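Side-chain contacts in proline dehydrogenase (Bradyrhizobium japonicum USDA 110, PDB 3HAZ), which probably oxidises proline to glutamate in two steps, pairing an FAD-dependent proline dehydrogenase with an NAD-dependent aldehyde dehydrogenase in one chain: residues A[904-909]-A[929-934]; A[878-883]-A[893-898]; A[403-408]-A[415-420]. All coordinates share one frame; numbering follows the deposited sequence.

How the contacts relate
Contacts 1 and 2 are neighbours in the aldehyde dehydrogenase part of the chain, their centres 15 Å apart. Strand 891-897, which supplies half of contact 2, leads directly into helix 902-911 of contact 1, and the two meet where CG2 of V905 packs 3.6 Å from CG of Y897 and CB of A908 lies 3.7 Å from CB of A880. Contact 2 is the nearer to the NAD site, with the side chain of L883 about 13 Å from the dinucleotide. Contact 3 belongs to the proline dehydrogenase barrel, its centre 54 and 56 Å from those of contacts 1 and 2, and its strand 416-420 reaches the FAD.

Contact 1 of 3, residues A[904-909]-A[929-934]; sequences RVLRAI and EAIIDR
Helices 904-909 and 929-934 run in roughly the same direction, their axes 11.4 Å apart at closest approach and inclined at -33°, with L906 and R934 facing each other. CD1 of L906 packs 4.1 Å from CG of R934, while CD2 reaches toward I931, 4.3 Å from its CG2. The arginine leaves its helix with CG anti to the backbone nitrogen (chi1 171°) and then bends at chi2 (61°), which brings the guanidinium back over L906, whose CB sits 4.3 Å above the centre of one face. Beyond the leucine, NH1 of R934 comes within 3.8 Å of the aliphatic CG of R907. The charged end is held by salt bridges from NE to E910 and from NH1 to E903; E903, which also makes a weak, long ion pair with R907, probably eases the approach of the two like charges. I931 rests on I768, L918 and V920 of the sheet. On the far flank of helix 925-934, D933 forms a salt bridge with R568 of the second subunit. The two helices, joined through strand 917-921, are part of the helical layer on one face of the sheet, as in the aldehyde dehydrogenase fold.

Contact 2 of 3, residues A[878-883]-A[893-898]; sequences TEAGQL and HVVRYR
L883 sets its CD1 methyl over one face of the H893 imidazole, the leucine crossing the histidine at about a right angle. This CH-pi contact places CD1 3.7 Å from the ring centroid and 15° off the normal, displaced toward the rim on the CE1 side. CD2 lies on the same side of the plane but beyond the rim, 3.7 Å from ND1 of H893. Setting CG of L883 anti to its backbone nitrogen (chi1 -178°) turns the isobutyl group to the strand. Farther along, CG2 of V895 meets the loop backbone, 3.9 Å from N of A880, and also grazes CB of that alanine. The loop is shaped in turn by Q882: its OE1 accepts the amide of E879 on a lone pair in the carbonyl plane (3.0 Å from N of E879 to OE1 of Q882, 163° at the hydrogen), and takes a weak, bent bond from the amide of T878. H893 and L883 are buried, whereas the 878-879 end of the loop is exposed. Both ring nitrogens of H893 are engaged, NE2 with NE2 of H848 and ND1 with the carbonyl oxygen of R798, which would fix the ring's rotation; facing that acceptor, ND1 probably carries a proton.

Contact 3 of 3, residues A[403-408]-A[415-420]; sequences ATVLEM and FEFQRL. With FAD (flavin-adenine dinucleotide), chain C.
V405 and L406, consecutive on the helix, fit against F417 and F415, two residues apart on the strand, so branched side chains meet aromatic ones. The F417 ring projects to the helix with CG anti to its carbonyl carbon (chi1 -69°) and butts its CE2-CZ end against the helix surface formed by V405 and the backbone and CB of L406. CG1 of V405 approaches the ring obliquely, 4.0 Å from CE2 of F417, the two side chains pointing in opposite directions; CB of the valine follows at 4.1 Å from the same ring carbon. Against the leucine the ring arrives edge first, its CZ 4.2 Å from the backbone N of L406 and 4.5 Å from CB of L406. The CD1 methyl of L406 then reaches onward to the edge of the F415 ring, 4.3 Å from CZ of F415 and near the ring plane. CE1 of F417 also lies at that ring's edge, so L406 and F417 together border its rim. F394 of strand 390-395, which touches both V405 and F417, and A380 of helix 369-384 line the hollow around the valine. On the strand's other side, NE2 of Q418 donates an almost straight 2.8 Å bond to OE2 of E416, while OE1 of Q418 is bound by R341, an FAD-binding residue. The strand then reaches the flavin, where CA of R419 is 3.8 Å from its methyl C8M. This is the helix-to-strand packing of a beta-alpha-beta unit, 390-395, 399-409 and 416-420, in the TIM-type barrel that holds the FAD.

Contact 1 of 3, residues A[904-909]-A[929-934]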
loop_
_atom_site.group_PDB
_atom_site.type_symbol
_atom_site.label_atom_id
_atom_site.label_comp_id
_atom_site.label_asym_id
_atom_site.label_seq_id
_atom_site.Cartn_x
_atom_site.Cartn_y
_atom_site.Cartn_z
ATOM N N ARG A 904 -46.996 21.757 -16.377
ATOM C CA ARG A 904 -47.232 22.700 -17.463
ATOM C C ARG A 904 -45.970 23.505 -17.766
ATOM O O ARG A 904 -45.639 23.744 -18.933
ATOM C CB ARG A 904 -48.385 23.642 -17.090
ATOM C CG ARG A 904 -49.109 24.258 -18.270
ATOM C CD ARG A 904 -50.564 24.542 -17.922
ATOM N NE ARG A 904 -50.799 25.919 -17.492
ATOM C CZ ARG A 904 -51.892 26.324 -16.850
ATOM N NH1 ARG A 904 -52.033 27.599 -16.507
ATOM N NH2 ARG A 904 -52.845 25.452 -16.543
ATOM N N VAL A 905 -45.270 23.919 -16.710
ATOM C CA VAL A 905 -44.039 24.690 -16.852
ATOM C C VAL A 905 -42.966 23.868 -17.556
ATOM O O VAL A 905 -42.272 24.359 -18.441
ATOM C CB VAL A 905 -43.490 25.135 -15.485
ATOM C CG1 VAL A 905 -42.064 25.666 -15.625
ATOM C CG2 VAL A 905 -44.414 26.179 -14.850
ATOM N N LEU A 906 -42.837 22.614 -17.143
ATOM C CA LEU A 906 -41.854 21.708 -17.712
ATOM C C LEU A 906 -42.164 21.385 -19.177
ATOM O O LEU A 906 -41.256 21.324 -20.003
ATOM C CB LEU A 906 -41.757 20.441 -16.862
ATOM C CG LEU A 906 -41.221 20.686 -15.447
ATOM C CD1 LEU A 906 -41.525 19.517 -14.522
ATOM C CD2 LEU A 906 -39.731 20.974 -15.488
ATOM N N ARG A 907 -43.443 21.200 -19.503
ATOM C CA ARG A 907 -43.840 21.037 -20.900
ATOM C C ARG A 907 -43.503 22.289 -21.707
ATOM O O ARG A 907 -43.006 22.198 -22.823
ATOM C CB ARG A 907 -45.334 20.731 -21.025
ATOM C CG ARG A 907 -45.744 19.366 -20.504
ATOM C CD ARG A 907 -47.101 18.963 -21.063
ATOM N NE ARG A 907 -47.721 17.879 -20.303
ATOM C CZ ARG A 907 -48.721 18.047 -19.443
ATOM N NH1 ARG A 907 -49.223 19.258 -19.233
ATOM N NH2 ARG A 907 -49.223 17.005 -18.794
ATOM N N ALA A 908 -43.783 23.460 -21.143
ATOM C CA ALA A 908 -43.445 24.720 -21.802
ATOM C C ALA A 908 -41.949 24.806 -22.129
ATOM O O ALA A 908 -41.558 25.334 -23.166
ATOM C CB ALA A 908 -43.864 25.897 -20.937
ATOM N N ILE A 909 -41.112 24.296 -21.235
ATOM C CA ILE A 909 -39.676 24.332 -21.461
ATOM C C ILE A 909 -39.275 23.316 -22.534
ATOM O O ILE A 909 -38.460 23.610 -23.410
ATOM C CB ILE A 909 -38.894 24.077 -20.160
ATOM C CG1 ILE A 909 -39.180 25.185 -19.146
ATOM C CG2 ILE A 909 -37.395 23.998 -20.436
ATOM C CD1 ILE A 909 -38.695 24.863 -17.733
ATOM N N GLU A 929 -34.633 17.851 -7.713
ATOM C CA GLU A 929 -34.282 16.578 -8.319
ATOM C C GLU A 929 -35.318 16.118 -9.341
ATOM O O GLU A 929 -34.960 15.523 -10.347
ATOM C CB GLU A 929 -34.000 15.515 -7.251
ATOM C CG GLU A 929 -32.669 15.753 -6.549
ATOM C CD GLU A 929 -32.558 15.055 -5.206
ATOM O OE1 GLU A 929 -33.393 14.170 -4.923
ATOM O OE2 GLU A 929 -31.628 15.395 -4.437
ATOM N N ALA A 930 -36.593 16.407 -9.092
ATOM C CA ALA A 930 -37.639 16.084 -10.063
ATOM C C ALA A 930 -37.463 16.889 -11.352
ATOM O O ALA A 930 -37.652 16.369 -12.453
ATOM C CB ALA A 930 -39.017 16.315 -9.474
ATOM N N ILE A 931 -37.097 18.159 -11.213
ATOM C CA ILE A 931 -36.829 18.990 -12.379
ATOM C C ILE A 931 -35.644 18.456 -13.203
ATOM O O ILE A 931 -35.734 18.335 -14.425
ATOM C CB ILE A 931 -36.597 20.457 -11.984
ATOM C CG1 ILE A 931 -37.900 21.051 -11.437
ATOM C CG2 ILE A 931 -36.098 21.247 -13.187
ATOM C CD1 ILE A 931 -37.749 22.406 -10.771
ATOM N N ILE A 932 -34.546 18.126 -12.527
ATOM C CA ILE A 932 -33.359 17.588 -13.192
ATOM C C ILE A 932 -33.691 16.297 -13.946
ATOM O O ILE A 932 -33.289 16.120 -15.093
ATOM C CB ILE A 932 -32.220 17.317 -12.190
ATOM C CG1 ILE A 932 -31.684 18.630 -11.617
ATOM C CG2 ILE A 932 -31.084 16.523 -12.847
ATOM C CD1 ILE A 932 -30.773 18.431 -10.407
ATOM N N ASP A 933 -34.427 15.406 -13.289
ATOM C CA ASP A 933 -34.826 14.135 -13.887
ATOM C C ASP A 933 -35.578 14.355 -15.192
ATOM O O ASP A 933 -35.392 13.622 -16.165
ATOM C CB ASP A 933 -35.729 13.352 -12.926
ATOM C CG ASP A 933 -36.294 12.083 -13.555
ATOM O OD1 ASP A 933 -35.543 11.088 -13.643
ATOM O OD2 ASP A 933 -37.487 12.077 -13.948
ATOM N N ARG A 934 -36.427 15.372 -15.197
ATOM C CA ARG A 934 -37.353 15.610 -16.295
ATOM C C ARG A 934 -36.719 16.256 -17.533
ATOM O O ARG A 934 -37.026 15.872 -18.663
ATOM C CB ARG A 934 -38.518 16.468 -15.802
ATOM C CG ARG A 934 -39.431 16.968 -16.898
ATOM C CD ARG A 934 -40.087 15.816 -17.642
ATOM N NE ARG A 934 -41.132 16.296 -18.540
ATOM C CZ ARG A 934 -42.408 16.424 -18.199
ATOM N NH1 ARG A 934 -43.286 16.877 -19.081
ATOM N NH2 ARG A 934 -42.805 16.097 -16.973
#

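Contact 2 of 3, residues A[878-883]-A[893-898]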
loop_
_atom_site.group_PDB
_atom_site.type_symbol
_atom_site.label_atom_id
_atom_site.label_comp_id
_atom_site.label_asym_id
_atom_site.label_seq_id
_atom_site.Cartn_x
_atom_site.Cartn_y
_atom_site.Cartn_z
ATOM N N THR A 878 -48.387 35.992 -20.594
ATOM C CA THR A 878 -49.507 35.197 -20.114
ATOM C C THR A 878 -49.108 33.731 -20.113
ATOM O O THR A 878 -49.384 33.001 -19.164
ATOM C CB THR A 878 -50.744 35.369 -21.016
ATOM O OG1 THR A 878 -51.235 36.709 -20.907
ATOM C CG2 THR A 878 -51.838 34.399 -20.610
ATOM N N GLU A 879 -48.453 33.304 -21.188
ATOM C CA GLU A 879 -47.936 31.941 -21.271
ATOM C C GLU A 879 -46.591 31.895 -22.002
ATOM O O GLU A 879 -46.285 32.770 -22.816
ATOM C CB GLU A 879 -48.953 31.017 -21.943
ATOM C CG GLU A 879 -49.383 31.470 -23.320
ATOM C CD GLU A 879 -50.542 30.656 -23.858
ATOM O OE1 GLU A 879 -50.955 29.687 -23.184
ATOM O OE2 GLU A 879 -51.039 30.986 -24.956
ATOM N N ALA A 880 -45.797 30.869 -21.701
ATOM C CA ALA A 880 -44.440 30.759 -22.227
ATOM C C ALA A 880 -44.446 30.678 -23.747
ATOM O O ALA A 880 -43.507 31.123 -24.402
ATOM C CB ALA A 880 -43.739 29.545 -21.637
ATOM N N GLY A 881 -45.514 30.106 -24.297
ATOM C CA GLY A 881 -45.662 29.970 -25.734
ATOM C C GLY A 881 -45.529 31.282 -26.489
ATOM O O GLY A 881 -45.271 31.281 -27.689
ATOM N N GLN A 882 -45.699 32.404 -25.797
ATOM C CA GLN A 882 -45.548 33.708 -26.442
ATOM C C GLN A 882 -44.094 34.012 -26.787
ATOM O O GLN A 882 -43.823 34.854 -27.640
ATOM C CB GLN A 882 -46.108 34.830 -25.568
ATOM C CG GLN A 882 -47.590 34.739 -25.290
ATOM C CD GLN A 882 -48.059 35.836 -24.359
ATOM O OE1 GLN A 882 -48.319 35.597 -23.182
ATOM N NE2 GLN A 882 -48.149 37.055 -24.877
ATOM N N LEU A 883 -43.161 33.346 -26.111
ATOM C CA LEU A 883 -41.743 33.501 -26.427
ATOM C C LEU A 883 -41.300 32.368 -27.342
ATOM O O LEU A 883 -41.253 31.211 -26.927
ATOM C CB LEU A 883 -40.896 33.516 -25.150
ATOM C CG LEU A 883 -39.390 33.731 -25.332
ATOM C CD1 LEU A 883 -39.134 35.062 -26.014
ATOM C CD2 LEU A 883 -38.649 33.660 -23.988
ATOM N N HIS A 893 -38.121 37.755 -19.899
ATOM C CA HIS A 893 -39.539 37.441 -19.976
ATOM C C HIS A 893 -39.913 36.644 -18.732
ATOM O O HIS A 893 -39.148 35.784 -18.295
ATOM C CB HIS A 893 -39.854 36.644 -21.244
ATOM C CG HIS A 893 -39.327 37.270 -22.494
ATOM N ND1 HIS A 893 -38.016 37.132 -22.900
ATOM C CD2 HIS A 893 -39.927 38.052 -23.425
ATOM C CE1 HIS A 893 -37.835 37.792 -24.030
ATOM N NE2 HIS A 893 -38.977 38.360 -24.369
ATOM N N VAL A 894 -41.079 36.944 -18.155
ATOM C CA VAL A 894 -41.521 36.285 -16.929
ATOM C C VAL A 894 -42.915 35.675 -17.051
ATOM O O VAL A 894 -43.833 36.288 -17.591
ATOM C CB VAL A 894 -41.523 37.259 -15.731
ATOM C CG1 VAL A 894 -41.940 36.531 -14.456
ATOM C CG2 VAL A 894 -40.156 37.909 -15.567
ATOM N N VAL A 895 -43.061 34.462 -16.539
ATOM C CA VAL A 895 -44.360 33.812 -16.445
ATOM C C VAL A 895 -44.582 33.378 -14.989
ATOM O O VAL A 895 -43.723 32.728 -14.394
ATOM C CB VAL A 895 -44.422 32.568 -17.356
ATOM C CG1 VAL A 895 -45.696 31.774 -17.094
ATOM C CG2 VAL A 895 -44.319 32.969 -18.818
ATOM N N ARG A 896 -45.717 33.741 -14.401
ATOM C CA ARG A 896 -46.021 33.252 -13.056
ATOM C C ARG A 896 -46.869 31.986 -13.159
ATOM O O ARG A 896 -47.604 31.810 -14.125
ATOM C CB ARG A 896 -46.684 34.337 -12.186
ATOM C CG ARG A 896 -48.080 34.773 -12.615
ATOM C CD ARG A 896 -48.584 35.901 -11.725
ATOM N NE ARG A 896 -47.999 37.185 -12.098
ATOM C CZ ARG A 896 -47.807 38.198 -11.261
ATOM N NH1 ARG A 896 -47.274 39.329 -11.704
ATOM N NH2 ARG A 896 -48.145 38.083 -9.980
ATOM N N TYR A 897 -46.746 31.089 -12.186
ATOM C CA TYR A 897 -47.450 29.810 -12.266
ATOM C C TYR A 897 -47.946 29.322 -10.904
ATOM O O TYR A 897 -47.410 29.697 -9.856
ATOM C CB TYR A 897 -46.561 28.734 -12.927
ATOM C CG TYR A 897 -45.421 28.250 -12.051
ATOM C CD1 TYR A 897 -45.512 27.042 -11.358
ATOM C CD2 TYR A 897 -44.263 29.004 -11.906
ATOM C CE1 TYR A 897 -44.478 26.599 -10.547
ATOM C CE2 TYR A 897 -43.223 28.571 -11.098
ATOM C CZ TYR A 897 -43.335 27.367 -10.421
ATOM O OH TYR A 897 -42.306 26.935 -9.614
ATOM N N ARG A 898 -48.973 28.476 -10.938
ATOM C CA ARG A 898 -49.495 27.823 -9.744
ATOM C C ARG A 898 -48.679 26.567 -9.455
ATOM O O ARG A 898 -48.336 25.825 -10.374
ATOM C CB ARG A 898 -50.971 27.466 -9.939
#

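Contact 3 of 3, residues A[403-408]-A[415-420]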
loop_
_atom_site.group_PDB
_atom_site.type_symbol
_atom_site.label_atom_id
_atom_site.label_comp_id
_atom_site.label_asym_id
_atom_site.label_seq_id
_atom_site.Cartn_x
_atom_site.Cartn_y
_atom_site.Cartn_z
ATOM N N ALA A 403 -12.455 34.816 28.954
ATOM C CA ALA A 403 -11.542 34.724 30.101
ATOM C C ALA A 403 -10.185 35.348 29.796
ATOM O O ALA A 403 -9.551 35.940 30.670
ATOM C CB ALA A 403 -11.359 33.267 30.531
ATOM N N THR A 404 -9.745 35.202 28.550
ATOM C CA THR A 404 -8.426 35.673 28.150
ATOM C C THR A 404 -8.413 37.192 27.991
ATOM O O THR A 404 -7.453 37.854 28.385
ATOM C CB THR A 404 -7.957 34.991 26.854
ATOM O OG1 THR A 404 -7.879 33.575 27.066
ATOM C CG2 THR A 404 -6.586 35.516 26.426
ATOM N N VAL A 405 -9.484 37.742 27.427
ATOM C CA VAL A 405 -9.592 39.193 27.285
ATOM C C VAL A 405 -9.710 39.857 28.654
ATOM O O VAL A 405 -9.135 40.918 28.890
ATOM C CB VAL A 405 -10.781 39.606 26.380
ATOM C CG1 VAL A 405 -11.017 41.108 26.454
ATOM C CG2 VAL A 405 -10.527 39.172 24.940
ATOM N N LEU A 406 -10.453 39.227 29.558
ATOM C CA LEU A 406 -10.591 39.750 30.909
ATOM C C LEU A 406 -9.222 39.851 31.598
ATOM O O LEU A 406 -8.882 40.884 32.172
ATOM C CB LEU A 406 -11.549 38.881 31.726
ATOM C CG LEU A 406 -11.913 39.378 33.126
ATOM C CD1 LEU A 406 -12.548 40.768 33.072
ATOM C CD2 LEU A 406 -12.844 38.388 33.805
ATOM N N GLU A 407 -8.433 38.782 31.529
ATOM C CA GLU A 407 -7.109 38.778 32.151
ATOM C C GLU A 407 -6.227 39.903 31.612
ATOM O O GLU A 407 -5.518 40.567 32.369
ATOM C CB GLU A 407 -6.414 37.430 31.952
ATOM C CG GLU A 407 -4.913 37.444 32.255
ATOM C CD GLU A 407 -4.598 37.724 33.723
ATOM O OE1 GLU A 407 -5.378 37.293 34.601
ATOM O OE2 GLU A 407 -3.561 38.369 33.999
ATOM N N MET A 408 -6.278 40.119 30.304
ATOM C CA MET A 408 -5.457 41.145 29.678
ATOM C C MET A 408 -5.920 42.552 30.045
ATOM O O MET A 408 -5.130 43.491 30.029
ATOM C CB MET A 408 -5.443 40.969 28.163
ATOM C CG MET A 408 -4.814 39.663 27.714
ATOM S SD MET A 408 -4.482 39.653 25.950
ATOM C CE MET A 408 -5.987 40.397 25.331
ATOM N N PHE A 415 -14.412 49.084 28.958
ATOM C CA PHE A 415 -14.756 48.169 27.870
ATOM C C PHE A 415 -15.997 47.355 28.251
ATOM O O PHE A 415 -16.451 47.394 29.400
ATOM C CB PHE A 415 -13.575 47.242 27.534
ATOM C CG PHE A 415 -13.297 46.200 28.588
ATOM C CD1 PHE A 415 -13.789 44.912 28.456
ATOM C CD2 PHE A 415 -12.545 46.513 29.714
ATOM C CE1 PHE A 415 -13.536 43.951 29.423
ATOM C CE2 PHE A 415 -12.294 45.561 30.687
ATOM C CZ PHE A 415 -12.788 44.279 30.543
ATOM N N GLU A 416 -16.556 46.639 27.284
ATOM C CA GLU A 416 -17.664 45.733 27.563
ATOM C C GLU A 416 -17.502 44.469 26.734
ATOM O O GLU A 416 -16.683 44.417 25.807
ATOM C CB GLU A 416 -19.013 46.403 27.239
ATOM C CG GLU A 416 -19.269 46.539 25.730
ATOM C CD GLU A 416 -20.534 47.312 25.385
ATOM O OE1 GLU A 416 -21.078 48.005 26.270
ATOM O OE2 GLU A 416 -20.974 47.236 24.214
ATOM N N PHE A 417 -18.267 43.442 27.088
ATOM C CA PHE A 417 -18.435 42.292 26.220
ATOM C C PHE A 417 -19.793 42.422 25.529
ATOM O O PHE A 417 -20.643 43.202 25.961
ATOM C CB PHE A 417 -18.361 40.986 27.021
ATOM C CG PHE A 417 -16.992 40.689 27.566
ATOM C CD1 PHE A 417 -16.686 40.962 28.892
ATOM C CD2 PHE A 417 -16.008 40.158 26.747
ATOM C CE1 PHE A 417 -15.419 40.701 29.395
ATOM C CE2 PHE A 417 -14.738 39.893 27.240
ATOM C CZ PHE A 417 -14.443 40.165 28.566
ATOM N N GLN A 418 -20.000 41.659 24.463
ATOM C CA GLN A 418 -21.309 41.619 23.812
ATOM C C GLN A 418 -21.715 40.201 23.447
ATOM O O GLN A 418 -20.872 39.307 23.313
ATOM C CB GLN A 418 -21.336 42.480 22.553
ATOM C CG GLN A 418 -20.907 43.906 22.746
ATOM C CD GLN A 418 -21.112 44.726 21.496
ATOM O OE1 GLN A 418 -21.136 44.184 20.387
ATOM N NE2 GLN A 418 -21.271 46.044 21.664
ATOM N N ARG A 419 -23.016 40.010 23.278
ATOM C CA ARG A 419 -23.557 38.722 22.899
ATOM C C ARG A 419 -24.884 38.913 22.181
ATOM O O ARG A 419 -25.517 39.964 22.291
ATOM C CB ARG A 419 -23.780 37.864 24.137
ATOM C CG ARG A 419 -24.952 38.330 25.005
ATOM C CD ARG A 419 -25.269 37.309 26.085
ATOM N NE ARG A 419 -26.535 37.584 26.749
ATOM C CZ ARG A 419 -27.655 36.900 26.540
ATOM N NH1 ARG A 419 -28.756 37.235 27.192
ATOM N NH2 ARG A 419 -27.676 35.883 25.680
ATOM N N LEU A 420 -25.312 37.878 21.472
ATOM C CA LEU A 420 -26.596 37.889 20.791
ATOM C C LEU A 420 -27.635 37.141 21.623
ATOM O O LEU A 420 -27.374 36.046 22.124
ATOM C CB LEU A 420 -26.462 37.243 19.412
ATOM C CG LEU A 420 -27.546 37.595 18.395
ATOM C CD1 LEU A 420 -27.554 39.095 18.122
ATOM C CD2 LEU A 420 -27.337 36.814 17.104
HETATM P PA FAD C . -15.995 30.822 18.158
HETATM O O1A FAD C . -16.643 29.324 18.092
HETATM O O2A FAD C . -14.911 30.925 19.133
HETATM O O5B FAD C . -15.396 31.193 16.692
HETATM C C5B FAD C . -16.236 31.043 15.584
HETATM C C4B FAD C . -15.601 31.718 14.360
HETATM O O4B FAD C . -14.097 31.583 14.117
HETATM C C3B FAD C . -16.243 32.123 13.177
HETATM O O3B FAD C . -17.479 32.809 13.273
HETATM C C2B FAD C . -15.122 32.643 12.313
HETATM O O2B FAD C . -14.978 34.048 12.221
HETATM C C1B FAD C . -13.910 31.902 12.754
HETATM N N9A FAD C . -13.576 30.668 12.065
HETATM C C8A FAD C . -14.300 29.481 12.020
HETATM N N7A FAD C . -13.571 28.578 11.293
HETATM C C5A FAD C . -12.377 29.220 10.890
HETATM C C6A FAD C . -11.198 28.752 10.082
HETATM N N6A FAD C . -11.154 27.397 9.547
HETATM N N1A FAD C . -10.187 29.563 9.852
HETATM C C2A FAD C . -10.196 30.874 10.366
HETATM N N3A FAD C . -11.330 31.324 11.141
HETATM C C4A FAD C . -12.383 30.476 11.380
HETATM N N1 FAD C . -19.305 39.357 12.405
HETATM C C2 FAD C . -19.076 40.109 11.278
HETATM O O2 FAD C . -18.380 39.558 10.223
HETATM N N3 FAD C . -19.602 41.442 11.188
HETATM C C4 FAD C . -20.326 41.967 12.221
HETATM O O4 FAD C . -20.781 43.291 12.161
HETATM C C4X FAD C . -20.563 41.185 13.404
HETATM N N5 FAD C . -21.346 41.749 14.546
HETATM C C5X FAD C . -21.575 40.961 15.700
HETATM C C6 FAD C . -22.353 41.515 16.818
HETATM C C7 FAD C . -22.575 40.727 17.971
HETATM C C7M FAD C . -23.400 41.303 19.112
HETATM C C8 FAD C . -22.023 39.355 18.059
HETATM C C8M FAD C . -22.253 38.474 19.298
HETATM C C9 FAD C . -21.280 38.829 16.988
HETATM C C9A FAD C . -21.052 39.640 15.778
HETATM N N10 FAD C . -20.280 39.098 14.657
HETATM C C10 FAD C . -20.053 39.909 13.483
HETATM C "C1'" FAD C . -19.557 37.789 14.746
HETATM C "C2'" FAD C . -20.328 36.545 14.236
HETATM O "O2'" FAD C . -21.715 36.845 14.113
HETATM C "C3'" FAD C . -20.051 35.362 15.179
HETATM O "O3'" FAD C . -20.824 35.495 16.366
HETATM C "C4'" FAD C . -18.535 35.235 15.571
HETATM O "O4'" FAD C . -17.604 35.320 14.547
HETATM C "C5'" FAD C . -18.273 34.011 16.489
HETATM O "O5'" FAD C . -17.110 34.159 17.288
HETATM P P FAD C . -17.096 33.413 18.769
HETATM O O1P FAD C . -15.702 33.828 19.586
HETATM O O2P FAD C . -18.305 33.779 19.516
HETATM O O3P FAD C . -17.242 31.812 18.484
#